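Local coordinates for RTX toxin RtxA (Vibrio vulnificus MO6-24/O, PDB 6IMP), which is a MARTX toxin of which this effector domain, with an alpha/beta hydrolase fold, is probably a hydrolase of uncertain substrate, at residues N37-G42 and K212-H217; T156-L161 and S170-H175. All coordinates share one frame; numbering follows the deposited sequence.

Contact 1 of 2, residues N37-G42 and K212-H217; sequences NNELYG and KAITAH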
loop_
_atom_site.group_PDB
_atom_site.type_symbol
_atom_site.label_atom_id
_atom_site.label_comp_id
_atom_site.label_asym_id
_atom_site.label_seq_id
_atom_site.Cartn_x
_atom_site.Cartn_y
_atom_site.Cartn_z
ATOM N N ASN A 37 -10.380 -7.145 13.592
ATOM C CA ASN A 37 -10.189 -6.861 12.166
ATOM C C ASN A 37 -10.763 -5.497 11.784
ATOM O O ASN A 37 -10.128 -4.737 11.036
ATOM C CB ASN A 37 -10.784 -7.975 11.297
ATOM C CG ASN A 37 -9.879 -9.202 11.217
ATOM O OD1 ASN A 37 -8.727 -9.181 11.661
ATOM N ND2 ASN A 37 -10.398 -10.272 10.646
ATOM N N ASN A 38 -11.944 -5.191 12.321
ATOM C CA ASN A 38 -12.525 -3.843 12.264
ATOM C C ASN A 38 -11.548 -2.751 12.709
ATOM O O ASN A 38 -11.431 -1.696 12.073
ATOM C CB ASN A 38 -13.746 -3.772 13.182
ATOM C CG ASN A 38 -15.002 -4.317 12.545
ATOM O OD1 ASN A 38 -14.983 -4.852 11.433
ATOM N ND2 ASN A 38 -16.117 -4.183 13.261
ATOM N N GLU A 39 -10.902 -2.982 13.843
ATOM C CA GLU A 39 -9.949 -2.008 14.392
ATOM C C GLU A 39 -8.754 -1.861 13.455
ATOM O O GLU A 39 -8.475 -0.770 12.970
ATOM C CB GLU A 39 -9.501 -2.409 15.818
ATOM C CG GLU A 39 -8.189 -1.779 16.320
ATOM C CD GLU A 39 -8.328 -0.365 16.885
ATOM O OE1 GLU A 39 -9.437 0.224 16.832
ATOM O OE2 GLU A 39 -7.299 0.164 17.376
ATOM N N LEU A 40 -8.093 -2.971 13.169
ATOM C CA LEU A 40 -6.862 -2.956 12.373
ATOM C C LEU A 40 -7.063 -2.572 10.892
ATOM O O LEU A 40 -6.275 -1.803 10.336
ATOM C CB LEU A 40 -6.157 -4.306 12.470
ATOM C CG LEU A 40 -5.342 -4.493 13.752
ATOM C CD1 LEU A 40 -6.237 -4.489 14.973
ATOM C CD2 LEU A 40 -4.547 -5.784 13.700
ATOM N N TYR A 41 -8.124 -3.090 10.280
ATOM C CA TYR A 41 -8.285 -3.062 8.818
ATOM C C TYR A 41 -9.468 -2.228 8.333
ATOM O O TYR A 41 -9.565 -1.885 7.132
ATOM C CB TYR A 41 -8.482 -4.481 8.318
ATOM C CG TYR A 41 -7.325 -5.391 8.603
ATOM C CD1 TYR A 41 -6.083 -5.147 8.036
ATOM C CD2 TYR A 41 -7.479 -6.504 9.412
ATOM C CE1 TYR A 41 -5.026 -5.978 8.266
ATOM C CE2 TYR A 41 -6.429 -7.337 9.663
ATOM C CZ TYR A 41 -5.199 -7.074 9.086
ATOM O OH TYR A 41 -4.127 -7.909 9.329
ATOM N N GLY A 42 -10.398 -1.968 9.251
ATOM C CA GLY A 42 -11.627 -1.259 8.930
ATOM C C GLY A 42 -12.794 -2.193 8.713
ATOM O O GLY A 42 -12.631 -3.404 8.563
ATOM N N LYS A 212 2.225 0.964 17.011
ATOM C CA LYS A 212 2.471 2.399 17.038
ATOM C C LYS A 212 1.397 3.174 16.282
ATOM O O LYS A 212 1.136 4.340 16.574
ATOM C CB LYS A 212 3.862 2.692 16.480
ATOM C CG LYS A 212 4.962 2.225 17.430
ATOM C CD LYS A 212 6.355 2.285 16.815
ATOM C CE LYS A 212 7.346 3.032 17.705
ATOM N NZ LYS A 212 8.173 3.991 16.912
ATOM N N ALA A 213 0.755 2.509 15.332
ATOM C CA ALA A 213 -0.415 3.061 14.676
ATOM C C ALA A 213 -1.639 3.024 15.582
ATOM O O ALA A 213 -2.418 3.977 15.611
ATOM C CB ALA A 213 -0.691 2.308 13.389
ATOM N N ILE A 214 -1.826 1.906 16.285
ATOM C CA ILE A 214 -2.931 1.755 17.236
ATOM C C ILE A 214 -2.766 2.769 18.370
ATOM O O ILE A 214 -3.727 3.442 18.758
ATOM C CB ILE A 214 -3.010 0.305 17.787
ATOM C CG1 ILE A 214 -3.666 -0.607 16.735
ATOM C CG2 ILE A 214 -3.817 0.243 19.089
ATOM C CD1 ILE A 214 -3.390 -2.081 16.910
ATOM N N THR A 215 -1.525 2.880 18.850
ATOM C CA THR A 215 -1.098 3.877 19.841
ATOM C C THR A 215 -1.405 5.333 19.456
ATOM O O THR A 215 -1.856 6.111 20.297
ATOM C CB THR A 215 0.422 3.739 20.108
ATOM O OG1 THR A 215 0.660 2.637 20.993
ATOM C CG2 THR A 215 1.019 5.005 20.721
ATOM N N ALA A 216 -1.121 5.708 18.211
ATOM C CA ALA A 216 -1.282 7.103 17.763
ATOM C C ALA A 216 -2.736 7.548 17.823
ATOM O O ALA A 216 -3.019 8.701 18.110
ATOM C CB ALA A 216 -0.738 7.285 16.347
ATOM N N HIS A 217 -3.643 6.624 17.537
ATOM C CA HIS A 217 -5.083 6.907 17.496
ATOM C C HIS A 217 -5.760 6.738 18.874
ATOM O O HIS A 217 -6.978 6.889 18.986
ATOM C CB HIS A 217 -5.777 6.002 16.452
ATOM C CG HIS A 217 -5.421 6.324 15.028
ATOM N ND1 HIS A 217 -4.168 6.091 14.500
ATOM C CD2 HIS A 217 -6.164 6.836 14.016
ATOM C CE1 HIS A 217 -4.149 6.465 13.231
ATOM N NE2 HIS A 217 -5.348 6.917 12.912
#
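Ile-214, on helix 210-216, sets out toward helix 31-41 from CA and meets Glu-39 and Leu-40 there. Its CD1 methyl, the end of the CG1 branch, touches CD1 of Leu-40 at 4.2 Å, a purely apolar meeting of two branch ends. The carboxylate of Glu-39 comes at the base of the same side chain: OE2 lies 3.8 Å from CG1 of Ile-214 and 3.9 Å from CG2 of Ile-214, so one oxygen rests against both gamma carbons. Glu-39 gets there by a bend, with CG turned away from the backbone N (chi1 160°) and the chain folded at chi2 (82°), and its side chain runs aslant to that of Ile-214. Leucine and isoleucine suit the buried part of this helix pair, whereas glutamate suits the exposed margin, where its carboxylate can probably stay hydrated. Close by, His-217, just past the end of helix 210-216, turns back on its last turn, ND1 donating to O of Ala-213 at 3.0 Å. Leu-40 O also bonds to Ser-108 OG, linking helix 31-41 to the hydrolase core. Only 108 Å² is buried, both sides summed: an apolar touch beside a carboxylate oxygen without a polar partner in the other segment gives little directional hold.

Contact 2 of 2, residues T156-L161 and S170-H175; sequences TMFNYL and SNIIIH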
loop_
_atom_site.group_PDB
_atom_site.type_symbol
_atom_site.label_atom_id
_atom_site.label_comp_id
_atom_site.label_asym_id
_atom_site.label_seq_id
_atom_site.Cartn_x
_atom_site.Cartn_y
_atom_site.Cartn_z
ATOM N N THR A 156 1.461 -10.927 -5.946
ATOM C CA THR A 156 0.583 -11.110 -7.084
ATOM C C THR A 156 0.654 -9.864 -7.929
ATOM O O THR A 156 0.982 -9.920 -9.114
ATOM C CB THR A 156 -0.867 -11.323 -6.639
ATOM O OG1 THR A 156 -0.938 -12.493 -5.828
ATOM C CG2 THR A 156 -1.795 -11.476 -7.849
ATOM N N MET A 157 0.396 -8.732 -7.283
ATOM C CA MET A 157 0.341 -7.457 -7.960
ATOM C C MET A 157 1.661 -7.174 -8.628
ATOM O O MET A 157 1.692 -6.744 -9.768
ATOM C CB MET A 157 0.027 -6.350 -6.974
ATOM C CG MET A 157 -1.414 -6.314 -6.536
ATOM S SD MET A 157 -1.544 -5.125 -5.204
ATOM C CE MET A 157 -2.779 -5.887 -4.163
ATOM N N PHE A 158 2.753 -7.413 -7.919
ATOM C CA PHE A 158 4.065 -7.289 -8.539
ATOM C C PHE A 158 4.140 -8.139 -9.791
ATOM O O PHE A 158 4.337 -7.622 -10.886
ATOM C CB PHE A 158 5.181 -7.700 -7.593
ATOM C CG PHE A 158 6.543 -7.314 -8.085
ATOM C CD1 PHE A 158 6.831 -5.982 -8.375
ATOM C CD2 PHE A 158 7.532 -8.260 -8.265
ATOM C CE1 PHE A 158 8.081 -5.604 -8.822
ATOM C CE2 PHE A 158 8.789 -7.887 -8.712
ATOM C CZ PHE A 158 9.061 -6.558 -8.999
ATOM N N ASN A 159 3.924 -9.438 -9.626
ATOM C CA ASN A 159 4.089 -10.388 -10.718
ATOM C C ASN A 159 3.252 -9.992 -11.922
ATOM O O ASN A 159 3.717 -10.100 -13.046
ATOM C CB ASN A 159 3.746 -11.807 -10.269
ATOM C CG ASN A 159 4.807 -12.405 -9.363
ATOM O OD1 ASN A 159 6.013 -12.240 -9.587
ATOM N ND2 ASN A 159 4.362 -13.109 -8.335
ATOM N N TYR A 160 2.059 -9.454 -11.687
ATOM C CA TYR A 160 1.211 -8.954 -12.791
ATOM C C TYR A 160 1.901 -7.884 -13.648
ATOM O O TYR A 160 1.722 -7.842 -14.870
ATOM C CB TYR A 160 -0.122 -8.409 -12.265
ATOM C CG TYR A 160 -0.919 -7.679 -13.316
ATOM C CD1 TYR A 160 -1.442 -8.359 -14.405
ATOM C CD2 TYR A 160 -1.119 -6.307 -13.241
ATOM C CE1 TYR A 160 -2.160 -7.700 -15.396
ATOM C CE2 TYR A 160 -1.850 -5.637 -14.215
ATOM C CZ TYR A 160 -2.368 -6.339 -15.296
ATOM O OH TYR A 160 -3.097 -5.685 -16.268
ATOM N N LEU A 161 2.673 -7.015 -13.004
ATOM C CA LEU A 161 3.423 -5.988 -13.718
ATOM C C LEU A 161 4.523 -6.631 -14.532
ATOM O O LEU A 161 4.546 -6.506 -15.756
ATOM C CB LEU A 161 4.020 -4.969 -12.746
ATOM C CG LEU A 161 3.015 -4.159 -11.927
ATOM C CD1 LEU A 161 3.774 -3.192 -11.036
ATOM C CD2 LEU A 161 2.027 -3.411 -12.814
ATOM N N SER A 170 13.227 -2.394 -12.902
ATOM C CA SER A 170 13.873 -1.095 -12.705
ATOM C C SER A 170 13.205 0.035 -13.508
ATOM O O SER A 170 13.787 1.100 -13.694
ATOM C CB SER A 170 15.375 -1.187 -13.000
ATOM O OG SER A 170 16.072 -1.760 -11.896
ATOM N N ASN A 171 11.969 -0.193 -13.944
ATOM C CA ASN A 171 11.051 0.890 -14.297
ATOM C C ASN A 171 9.922 1.062 -13.276
ATOM O O ASN A 171 9.021 1.892 -13.475
ATOM C CB ASN A 171 10.444 0.626 -15.666
ATOM C CG ASN A 171 11.447 0.786 -16.777
ATOM O OD1 ASN A 171 12.572 0.301 -16.680
ATOM N ND2 ASN A 171 11.052 1.479 -17.837
ATOM N N ILE A 172 9.971 0.280 -12.193
ATOM C CA ILE A 172 8.891 0.264 -11.198
ATOM C C ILE A 172 9.311 0.964 -9.918
ATOM O O ILE A 172 10.469 0.881 -9.507
ATOM C CB ILE A 172 8.448 -1.176 -10.845
ATOM C CG1 ILE A 172 7.968 -1.911 -12.100
ATOM C CG2 ILE A 172 7.329 -1.157 -9.800
ATOM C CD1 ILE A 172 7.823 -3.408 -11.922
ATOM N N ILE A 173 8.357 1.641 -9.286
ATOM C CA ILE A 173 8.481 1.993 -7.866
ATOM C C ILE A 173 7.274 1.529 -7.058
ATOM O O ILE A 173 6.179 1.268 -7.599
ATOM C CB ILE A 173 8.700 3.507 -7.637
ATOM C CG1 ILE A 173 7.650 4.328 -8.400
ATOM C CG2 ILE A 173 10.114 3.884 -8.039
ATOM C CD1 ILE A 173 7.568 5.779 -7.980
ATOM N N ILE A 174 7.492 1.424 -5.756
ATOM C CA ILE A 174 6.473 0.932 -4.855
ATOM C C ILE A 174 6.046 2.096 -3.997
ATOM O O ILE A 174 6.819 2.610 -3.194
ATOM C CB ILE A 174 6.958 -0.274 -4.014
ATOM C CG1 ILE A 174 7.493 -1.374 -4.946
ATOM C CG2 ILE A 174 5.808 -0.847 -3.203
ATOM C CD1 ILE A 174 8.251 -2.490 -4.255
ATOM N N HIS A 175 4.842 2.575 -4.267
ATOM C CA HIS A 175 4.222 3.620 -3.478
ATOM C C HIS A 175 3.418 2.931 -2.402
ATOM O O HIS A 175 2.330 2.413 -2.658
ATOM C CB HIS A 175 3.310 4.487 -4.355
ATOM C CG HIS A 175 2.776 5.706 -3.663
ATOM N ND1 HIS A 175 2.367 6.828 -4.349
ATOM C CD2 HIS A 175 2.590 5.982 -2.351
ATOM C CE1 HIS A 175 1.953 7.741 -3.493
ATOM N NE2 HIS A 175 2.075 7.252 -2.274
#
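This is a hydrophobic helix-on-sheet contact in the core of the alpha/beta hydrolase fold, within a beta-alpha-beta crossover: helix 147-164 joins the parallel strands 129-133 and 172-177, with strand 101-105 between them in the sheet. A single methyl carries it. CD1 of Ile-172 lies 3.8 Å from CE1 of Phe-158 and 4.2 Å from CD1 of Leu-161, with CB of Leu-161 equally near at 4.2 Å, so the tip of the isoleucine touches two residues three positions apart on the helix. Ile-172 presents that tip by an extended chain, CG1 lying opposite the carbonyl carbon (chi1 -59°) and CD1 continuing outward (chi2 166°). The methyl approaches the phenyl ring obliquely. A beta-branched isoleucine suits a strand, and its long arm spans the gap to the helix. CA of Leu-161 and CA of Ile-172 are 8.7 Å apart. Phenylalanine and leucine supply broad apolar surface in return. All three residues are buried, and dispersion and water exclusion account for the contact. Around it, Phe-158 also packs on Leu-187 and Ala-191 of helix 180-192 and, together with Leu-161, on Leu-103 of the intervening strand 101-105, while Leu-161 reaches Leu-131 of strand 129-133.

How the contacts relate
The centres of contacts 1 and 2 are 27 Å apart, on opposite sides of the chain's centre, and their nearest atoms are about 13 Å apart, so they do not touch. In sequence, both segments of contact 2 fall between those of contact 1: the latter brings together parts of the chain 170 residues apart, the former parts only 9 apart. Contact 2 belongs to the central sheet and its covering helix; contact 1 joins two helices farther out. Strand 172-177 of contact 2 leads into a probable nucleophile elbow, with Ser-178 in a GxSxG pattern, and helix 31-41 of contact 1 reaches the adjoining Met-179 through Tyr-41, the residue after Leu-40.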